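Local structure of GTP binding regulator (Thermotoga maritima, 1VR8) at residues Glu15-Leu19 with Asp20-Phe24; Val53-Glu57 with Tyr58-Phe62; Glu128-Lys131 with His132-Val136. The protein is of unknown function, but its fold resembles that of the Ran-binding protein Mog1p, and it may regulate a GTP-binding protein. All coordinates share one frame; numbering follows the deposited sequence.

Contact 1: Glu15-Leu19 with Asp20-Phe24; sequences EAYSL and DTAIF
D20, two residues past S18, brings CB to 3.5 Å from S18 OG, while its carboxylate reaches K50 on strand 45-56, with which OD1 makes a salt bridge. At T21 the backbone N-H is taken by S18 OG in a nearly straight bond, T21 N to S18 OG 3.1 Å with 167° at the hydrogen. S18 is thus the N-cap of helix 19-24, its hydroxyl standing in for the carbonyl that a preceding turn would have supplied; a water 2.7 Å from S18 OG is also bonded, weakly, to T21 OG1. T21 turns its methyl the other way, CG2 anti to N, where it meets Y17 OH at 3.5 Å, the two side chains crossing at about a right angle. A22 N closes the first helical turn on S18 O at 2.9 Å and lies at the edge of the Y17 ring, CE2 being 3.6 Å from this N; W116 of strand 116-122 touches both residues. I23 N bonds to L19 O over a longer 3.3 Å, and I23 CD1 and L19 CD2 approach to 4.3 Å on the side of the helix that rests on K50 and V65.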
loop_
_atom_site.group_PDB
_atom_site.type_symbol
_atom_site.label_atom_id
_atom_site.label_comp_id
_atom_site.label_asym_id
_atom_site.label_seq_id
_atom_site.Cartn_x
_atom_site.Cartn_y
_atom_site.Cartn_z
ATOM N N GLU A 15 2.579 4.455 14.195
ATOM C CA GLU A 15 3.685 5.258 13.686
ATOM C C GLU A 15 5.058 4.653 14.016
ATOM O O GLU A 15 5.979 4.755 13.210
ATOM C CB GLU A 15 3.523 6.730 14.123
ATOM C CG GLU A 15 2.249 7.352 13.404
ATOM C CD GLU A 15 1.774 8.703 13.940
ATOM O OE1 GLU A 15 2.518 9.692 13.803
ATOM O OE2 GLU A 15 0.625 8.775 14.446
ATOM N N ALA A 16 5.178 3.948 15.146
ATOM C CA ALA A 16 6.453 3.352 15.558
ATOM C C ALA A 16 6.752 1.998 14.916
ATOM O O ALA A 16 7.813 1.456 15.125
ATOM C CB ALA A 16 6.523 3.191 17.091
ATOM N N TYR A 17 5.835 1.451 14.143
ATOM C CA TYR A 17 5.926 0.055 13.714
ATOM C C TYR A 17 6.989 -0.081 12.610
ATOM O O TYR A 17 7.163 0.832 11.812
ATOM C CB TYR A 17 4.588 -0.346 13.137
ATOM C CG TYR A 17 4.197 -1.802 13.190
ATOM C CD1 TYR A 17 3.696 -2.360 14.372
ATOM C CD2 TYR A 17 4.227 -2.592 12.051
ATOM C CE1 TYR A 17 3.278 -3.689 14.405
ATOM C CE2 TYR A 17 3.832 -3.942 12.081
ATOM C CZ TYR A 17 3.348 -4.474 13.255
ATOM O OH TYR A 17 2.921 -5.802 13.263
ATOM N N SER A 18 7.699 -1.210 12.606
ATOM C CA SER A 18 8.681 -1.525 11.580
ATOM C C SER A 18 8.070 -1.707 10.202
ATOM O O SER A 18 7.051 -2.377 10.031
ATOM C CB SER A 18 9.432 -2.807 11.990
ATOM O OG SER A 18 10.011 -3.466 10.900
ATOM N N LEU A 19 8.719 -1.137 9.193
ATOM C CA LEU A 19 8.299 -1.345 7.820
ATOM C C LEU A 19 8.321 -2.841 7.458
ATOM O O LEU A 19 7.402 -3.371 6.810
ATOM C CB LEU A 19 9.170 -0.526 6.876
ATOM C CG LEU A 19 8.806 -0.671 5.390
ATOM C CD1 LEU A 19 8.992 0.642 4.694
ATOM C CD2 LEU A 19 9.656 -1.719 4.742
ATOM N N ASP A 20 9.380 -3.528 7.874
ATOM C CA ASP A 20 9.483 -4.957 7.590
ATOM C C ASP A 20 8.330 -5.719 8.214
ATOM O O ASP A 20 7.692 -6.576 7.576
ATOM C CB ASP A 20 10.814 -5.493 8.111
ATOM C CG ASP A 20 11.992 -5.159 7.203
ATOM O OD1 ASP A 20 11.807 -4.541 6.133
ATOM O OD2 ASP A 20 13.134 -5.524 7.585
ATOM N N THR A 21 8.033 -5.415 9.467
ATOM C CA THR A 21 6.964 -6.125 10.147
ATOM C C THR A 21 5.620 -5.816 9.509
ATOM O O THR A 21 4.775 -6.689 9.397
ATOM C CB THR A 21 6.976 -5.855 11.678
ATOM O OG1 THR A 21 8.312 -6.038 12.168
ATOM C CG2 THR A 21 6.081 -6.860 12.360
ATOM N N ALA A 22 5.458 -4.603 8.990
ATOM C CA ALA A 22 4.255 -4.231 8.261
ATOM C C ALA A 22 3.999 -5.129 7.030
ATOM O O ALA A 22 2.865 -5.349 6.659
ATOM C CB ALA A 22 4.315 -2.820 7.840
ATOM N N ILE A 23 5.054 -5.647 6.420
ATOM C CA ILE A 23 4.903 -6.635 5.345
ATOM C C ILE A 23 4.638 -8.028 5.899
ATOM O O ILE A 23 3.675 -8.735 5.511
ATOM C CB ILE A 23 6.179 -6.660 4.479
ATOM C CG1 ILE A 23 6.344 -5.321 3.736
ATOM C CG2 ILE A 23 6.167 -7.822 3.511
ATOM C CD1 ILE A 23 7.660 -5.123 3.133
ATOM N N PHE A 24 5.501 -8.448 6.815
ATOM C CA PHE A 24 5.478 -9.840 7.262
ATOM C C PHE A 24 4.211 -10.197 8.017
ATOM O O PHE A 24 3.739 -11.327 7.947
ATOM C CB PHE A 24 6.701 -10.154 8.122
ATOM C CG PHE A 24 8.023 -10.017 7.387
ATOM C CD1 PHE A 24 8.250 -10.690 6.207
ATOM C CD2 PHE A 24 9.049 -9.245 7.914
ATOM C CE1 PHE A 24 9.449 -10.567 5.517
ATOM C CE2 PHE A 24 10.283 -9.115 7.221
ATOM C CZ PHE A 24 10.466 -9.781 6.031
HETATM O O HOH W 1 11.573 -5.442 11.932
#

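Contact 2: Val53-Glu57 with Tyr58-Phe62; sequences VFETE and YGPVF
T56 OG1 is gripped twice at the tip of this beta hairpin, giving its proton to G59 O at 2.7 Å and accepting the N-H of Y58, with OG1 and Y58 N 3.0 Å apart. The hydroxyl lies in the plane of the G59 carbonyl, on a lone pair. It gets there because OG1 stands between the backbone N and the carbonyl carbon of T56 (chi1 78°), hanging over the type I turn that runs from T56 to G59 and joins strands 45-56 and 59-67. G59 N returns to T56 O from well above the carbonyl plane, and the positive phi of G59 (118°) would jam any CB against the carbonyl of Y58. Further from the turn, F54 and V61 form an antiparallel hydrogen-bonded pair, both N...O distances 2.9 Å and both bonds almost straight. Their side chains share the face of the sheet that F129 of helix 126-138 covers. On the other face V53 stands beside both P60 and F62, one methyl to each: CG1 touches P60 CB at 3.9 Å, CG2 touches F62 CE2 at 3.6 Å. E55 also lies on this face, where its OE2 is bonded to S34. At the exposed turn E57 runs alongside Y58, and its CG sits over one face of the tyrosine ring, 4.0 Å from the centroid and offset toward the rim.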
loop_
_atom_site.group_PDB
_atom_site.type_symbol
_atom_site.label_atom_id
_atom_site.label_comp_id
_atom_site.label_asym_id
_atom_site.label_seq_id
_atom_site.Cartn_x
_atom_site.Cartn_y
_atom_site.Cartn_z
ATOM N N VAL A 53 5.872 -9.361 -2.894
ATOM C CA VAL A 53 4.928 -10.105 -3.705
ATOM C C VAL A 53 4.287 -11.199 -2.864
ATOM O O VAL A 53 4.985 -11.999 -2.224
ATOM C CB VAL A 53 5.598 -10.734 -4.950
ATOM C CG1 VAL A 53 4.560 -11.456 -5.816
ATOM C CG2 VAL A 53 6.303 -9.694 -5.770
ATOM N N PHE A 54 2.962 -11.214 -2.875
ATOM C CA PHE A 54 2.188 -12.242 -2.200
ATOM C C PHE A 54 1.521 -13.087 -3.254
ATOM O O PHE A 54 0.869 -12.572 -4.159
ATOM C CB PHE A 54 1.130 -11.612 -1.317
ATOM C CG PHE A 54 1.675 -10.904 -0.128
ATOM C CD1 PHE A 54 2.081 -9.588 -0.214
ATOM C CD2 PHE A 54 1.736 -11.546 1.093
ATOM C CE1 PHE A 54 2.583 -8.941 0.856
ATOM C CE2 PHE A 54 2.213 -10.910 2.191
ATOM C CZ PHE A 54 2.655 -9.615 2.096
ATOM N N GLU A 55 1.674 -14.394 -3.133
ATOM C CA GLU A 55 0.934 -15.328 -3.972
ATOM C C GLU A 55 -0.439 -15.550 -3.373
ATOM O O GLU A 55 -0.564 -15.831 -2.188
ATOM C CB GLU A 55 1.666 -16.649 -4.053
ATOM C CG GLU A 55 3.064 -16.575 -4.607
ATOM C CD GLU A 55 3.159 -15.999 -6.009
ATOM O OE1 GLU A 55 2.198 -16.146 -6.816
ATOM O OE2 GLU A 55 4.230 -15.395 -6.312
ATOM N N THR A 56 -1.475 -15.415 -4.192
ATOM C CA THR A 56 -2.852 -15.501 -3.713
ATOM C C THR A 56 -3.572 -16.427 -4.671
ATOM O O THR A 56 -3.018 -16.838 -5.689
ATOM C CB THR A 56 -3.581 -14.132 -3.651
ATOM O OG1 THR A 56 -4.003 -13.725 -4.967
ATOM C CG2 THR A 56 -2.752 -13.058 -3.075
ATOM N N GLU A 57 -4.802 -16.782 -4.340
ATOM C CA GLU A 57 -5.567 -17.647 -5.237
ATOM C C GLU A 57 -5.887 -16.929 -6.548
ATOM O O GLU A 57 -6.224 -17.559 -7.540
ATOM C CB GLU A 57 -6.868 -18.102 -4.583
ATOM C CG GLU A 57 -7.793 -17.006 -4.130
ATOM C CD GLU A 57 -9.178 -17.550 -3.783
ATOM O OE1 GLU A 57 -9.724 -18.348 -4.583
ATOM O OE2 GLU A 57 -9.724 -17.164 -2.726
ATOM N N TYR A 58 -5.807 -15.607 -6.528
ATOM C CA TYR A 58 -6.113 -14.782 -7.698
ATOM C C TYR A 58 -4.896 -14.603 -8.611
ATOM O O TYR A 58 -5.034 -14.181 -9.767
ATOM C CB TYR A 58 -6.609 -13.435 -7.208
ATOM C CG TYR A 58 -7.890 -13.527 -6.421
ATOM C CD1 TYR A 58 -9.094 -13.705 -7.074
ATOM C CD2 TYR A 58 -7.905 -13.447 -5.025
ATOM C CE1 TYR A 58 -10.291 -13.791 -6.375
ATOM C CE2 TYR A 58 -9.118 -13.542 -4.314
ATOM C CZ TYR A 58 -10.292 -13.708 -4.997
ATOM O OH TYR A 58 -11.511 -13.794 -4.346
ATOM N N GLY A 59 -3.719 -14.947 -8.091
ATOM C CA GLY A 59 -2.425 -14.700 -8.725
ATOM C C GLY A 59 -1.577 -13.776 -7.862
ATOM O O GLY A 59 -1.967 -13.431 -6.749
ATOM N N PRO A 60 -0.425 -13.345 -8.379
ATOM C CA PRO A 60 0.467 -12.551 -7.546
ATOM C C PRO A 60 -0.040 -11.118 -7.394
ATOM O O PRO A 60 -0.546 -10.525 -8.349
ATOM C CB PRO A 60 1.787 -12.607 -8.304
ATOM C CG PRO A 60 1.421 -12.794 -9.735
ATOM C CD PRO A 60 0.121 -13.576 -9.730
ATOM N N VAL A 61 0.096 -10.598 -6.187
ATOM C CA VAL A 61 -0.237 -9.230 -5.854
ATOM C C VAL A 61 1.008 -8.540 -5.274
ATOM O O VAL A 61 1.750 -9.123 -4.478
ATOM C CB VAL A 61 -1.396 -9.201 -4.838
ATOM C CG1 VAL A 61 -1.672 -7.795 -4.400
ATOM C CG2 VAL A 61 -2.659 -9.816 -5.476
ATOM N N PHE A 62 1.260 -7.313 -5.712
ATOM C CA PHE A 62 2.429 -6.564 -5.303
ATOM C C PHE A 62 2.034 -5.510 -4.283
ATOM O O PHE A 62 1.068 -4.780 -4.463
ATOM C CB PHE A 62 3.068 -5.866 -6.507
ATOM C CG PHE A 62 3.626 -6.801 -7.553
ATOM C CD1 PHE A 62 2.772 -7.543 -8.361
ATOM C CD2 PHE A 62 4.992 -6.911 -7.750
ATOM C CE1 PHE A 62 3.271 -8.390 -9.317
ATOM C CE2 PHE A 62 5.503 -7.778 -8.721
ATOM C CZ PHE A 62 4.663 -8.503 -9.492
#

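Contact 3: Glu128-Lys131 with His132-Val136; sequences EFVK and HVYRV
Four successive i to i+4 bonds, H132 N to E128 O through R135 N to K131 O, carry the backbone as a regular alpha helix, the straightest being Y134 N to V130 O at 2.8 Å with 173° at the hydrogen. The same spacing brings V130 under Y134. Its CG1 methyl lies over one face of the tyrosine ring, 3.7 Å from the centroid and offset toward the rim, so that Y134 CZ is 3.4 Å away: a CH-pi contact between two side chains that point the same way. With Y134 CG anti to the carbonyl carbon (chi1 -75°) the ring is sent back toward V130, and chi2 near zero turns its face onto the methyl. H11 stacks on Y134, W111 meets it edge-to-face, and its OH is hydrogen-bonded to K98. Replaced by an alanine, Y134 would probably leave V130 CG1 without its ring cover and K98 without this hydroxyl partner. F129, just before V130, crosses V133 at a slant, its CE2 3.4 Å from V133 CG2. F129, V130 and V133 are the buried side of helix 126-138, which lies against the antiparallel sheet of this Mog1p-like fold: V120 touches F129 and V130, V109 reaches V130, and W111 meets V133. H132 flanks this side, its ring at 53° to that of F129 and their centroids 6.0 Å apart. Both of its nitrogens are engaged, NE2 with L26 O and ND1 with a glycerol probably left from crystallisation, while Y31 stacks on the imidazole. On the exposed side the aliphatic chain of K131 passes over one face of the R135 guanidinium. K131 CG lies over the centre, 3.7 Å from R135 CZ, and the bend at chi2 brings CE over it too, while K131 NZ and R135 NH2, probably charged, stay 4.7 Å apart.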
loop_
_atom_site.group_PDB
_atom_site.type_symbol
_atom_site.label_atom_id
_atom_site.label_comp_id
_atom_site.label_asym_id
_atom_site.label_seq_id
_atom_site.Cartn_x
_atom_site.Cartn_y
_atom_site.Cartn_z
ATOM N N GLU A 128 -9.463 -7.571 -2.907
ATOM C CA GLU A 128 -9.481 -8.578 -1.840
ATOM C C GLU A 128 -8.252 -8.462 -0.953
ATOM O O GLU A 128 -8.338 -8.527 0.267
ATOM C CB GLU A 128 -9.594 -9.964 -2.458
ATOM C CG GLU A 128 -10.954 -10.253 -3.152
ATOM C CD GLU A 128 -11.086 -9.734 -4.602
ATOM O OE1 GLU A 128 -10.141 -9.117 -5.184
ATOM O OE2 GLU A 128 -12.191 -9.939 -5.171
ATOM N N PHE A 129 -7.091 -8.288 -1.573
ATOM C CA PHE A 129 -5.853 -8.099 -0.814
ATOM C C PHE A 129 -5.885 -6.800 -0.017
ATOM O O PHE A 129 -5.498 -6.764 1.150
ATOM C CB PHE A 129 -4.634 -8.131 -1.722
ATOM C CG PHE A 129 -3.358 -8.167 -0.960
ATOM C CD1 PHE A 129 -2.937 -9.344 -0.375
ATOM C CD2 PHE A 129 -2.629 -7.031 -0.773
ATOM C CE1 PHE A 129 -1.764 -9.372 0.410
ATOM C CE2 PHE A 129 -1.442 -7.057 -0.026
ATOM C CZ PHE A 129 -1.028 -8.235 0.551
ATOM N N VAL A 130 -6.365 -5.719 -0.636
ATOM C CA VAL A 130 -6.443 -4.424 0.082
ATOM C C VAL A 130 -7.319 -4.582 1.317
ATOM O O VAL A 130 -6.934 -4.136 2.395
ATOM C CB VAL A 130 -6.994 -3.308 -0.816
ATOM C CG1 VAL A 130 -7.292 -2.066 -0.013
ATOM C CG2 VAL A 130 -5.951 -2.957 -1.893
ATOM N N LYS A 131 -8.456 -5.254 1.182
ATOM C CA LYS A 131 -9.362 -5.473 2.305
ATOM C C LYS A 131 -8.682 -6.272 3.422
ATOM O O LYS A 131 -8.855 -5.993 4.604
ATOM C CB LYS A 131 -10.642 -6.177 1.859
ATOM C CG LYS A 131 -11.759 -6.126 2.863
ATOM C CD LYS A 131 -12.030 -4.685 3.374
ATOM C CE LYS A 131 -13.438 -4.541 3.992
ATOM N NZ LYS A 131 -13.740 -3.178 4.561
ATOM N N HIS A 132 -7.907 -7.274 3.026
ATOM C CA HIS A 132 -7.065 -8.018 3.982
ATOM C C HIS A 132 -6.107 -7.078 4.737
ATOM O O HIS A 132 -6.021 -7.115 5.966
ATOM C CB HIS A 132 -6.296 -9.131 3.276
ATOM C CG HIS A 132 -5.268 -9.802 4.149
ATOM N ND1 HIS A 132 -5.597 -10.540 5.263
ATOM C CD2 HIS A 132 -3.922 -9.849 4.054
ATOM C CE1 HIS A 132 -4.494 -11.003 5.829
ATOM N NE2 HIS A 132 -3.460 -10.604 5.110
ATOM N N VAL A 133 -5.369 -6.260 3.997
ATOM C CA VAL A 133 -4.437 -5.318 4.594
ATOM C C VAL A 133 -5.180 -4.389 5.569
ATOM O O VAL A 133 -4.748 -4.183 6.707
ATOM C CB VAL A 133 -3.720 -4.481 3.526
ATOM C CG1 VAL A 133 -2.886 -3.421 4.166
ATOM C CG2 VAL A 133 -2.852 -5.364 2.588
ATOM N N TYR A 134 -6.311 -3.840 5.128
ATOM C CA TYR A 134 -7.153 -3.027 6.010
ATOM C C TYR A 134 -7.503 -3.733 7.336
ATOM O O TYR A 134 -7.406 -3.158 8.419
ATOM C CB TYR A 134 -8.469 -2.693 5.282
ATOM C CG TYR A 134 -8.395 -1.633 4.201
ATOM C CD1 TYR A 134 -7.208 -1.023 3.810
ATOM C CD2 TYR A 134 -9.565 -1.266 3.548
ATOM C CE1 TYR A 134 -7.211 -0.026 2.817
ATOM C CE2 TYR A 134 -9.568 -0.303 2.562
ATOM C CZ TYR A 134 -8.413 0.302 2.206
ATOM O OH TYR A 134 -8.486 1.256 1.217
ATOM N N ARG A 135 -7.987 -4.958 7.221
ATOM C CA ARG A 135 -8.399 -5.745 8.369
ATOM C C ARG A 135 -7.238 -6.048 9.335
ATOM O O ARG A 135 -7.410 -5.951 10.566
ATOM C CB ARG A 135 -9.097 -6.994 7.891
ATOM C CG ARG A 135 -10.474 -6.629 7.341
ATOM C CD ARG A 135 -11.170 -7.767 6.696
ATOM N NE ARG A 135 -12.561 -7.414 6.416
ATOM C CZ ARG A 135 -13.337 -8.089 5.579
ATOM N NH1 ARG A 135 -12.856 -9.124 4.885
ATOM N NH2 ARG A 135 -14.593 -7.721 5.414
ATOM N N VAL A 136 -6.059 -6.353 8.800
ATOM C CA VAL A 136 -4.918 -6.655 9.686
ATOM C C VAL A 136 -4.486 -5.386 10.430
ATOM O O VAL A 136 -4.325 -5.388 11.653
ATOM C CB VAL A 136 -3.758 -7.261 8.895
ATOM C CG1 VAL A 136 -2.523 -7.405 9.751
ATOM C CG2 VAL A 136 -4.182 -8.600 8.314
#

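How the contacts relate
The three contacts are all local, yet they build different pieces of one sheet-and-helix fold. Contact 1 starts a helix and contact 3 continues one, both partly buried; contact 2 is a hairpin end at the surface, though F54 and V61 point inward. That inward face is where contacts 2 and 3 join: F54 CD1 comes within 3.5 Å of F129 CZ, and E128 touches Y58 nearer the turn. Contact 1 meets contact 2 through I23 O and F54 CZ, but stays about 7 Å from contact 3 at the nearest atoms. Hydroxyls take up backbone groups at contact 1's helix start and contact 2's turn; in mid-helix contact 3 the backbone bonds to itself, leaving side chains to pack as rings and methyls.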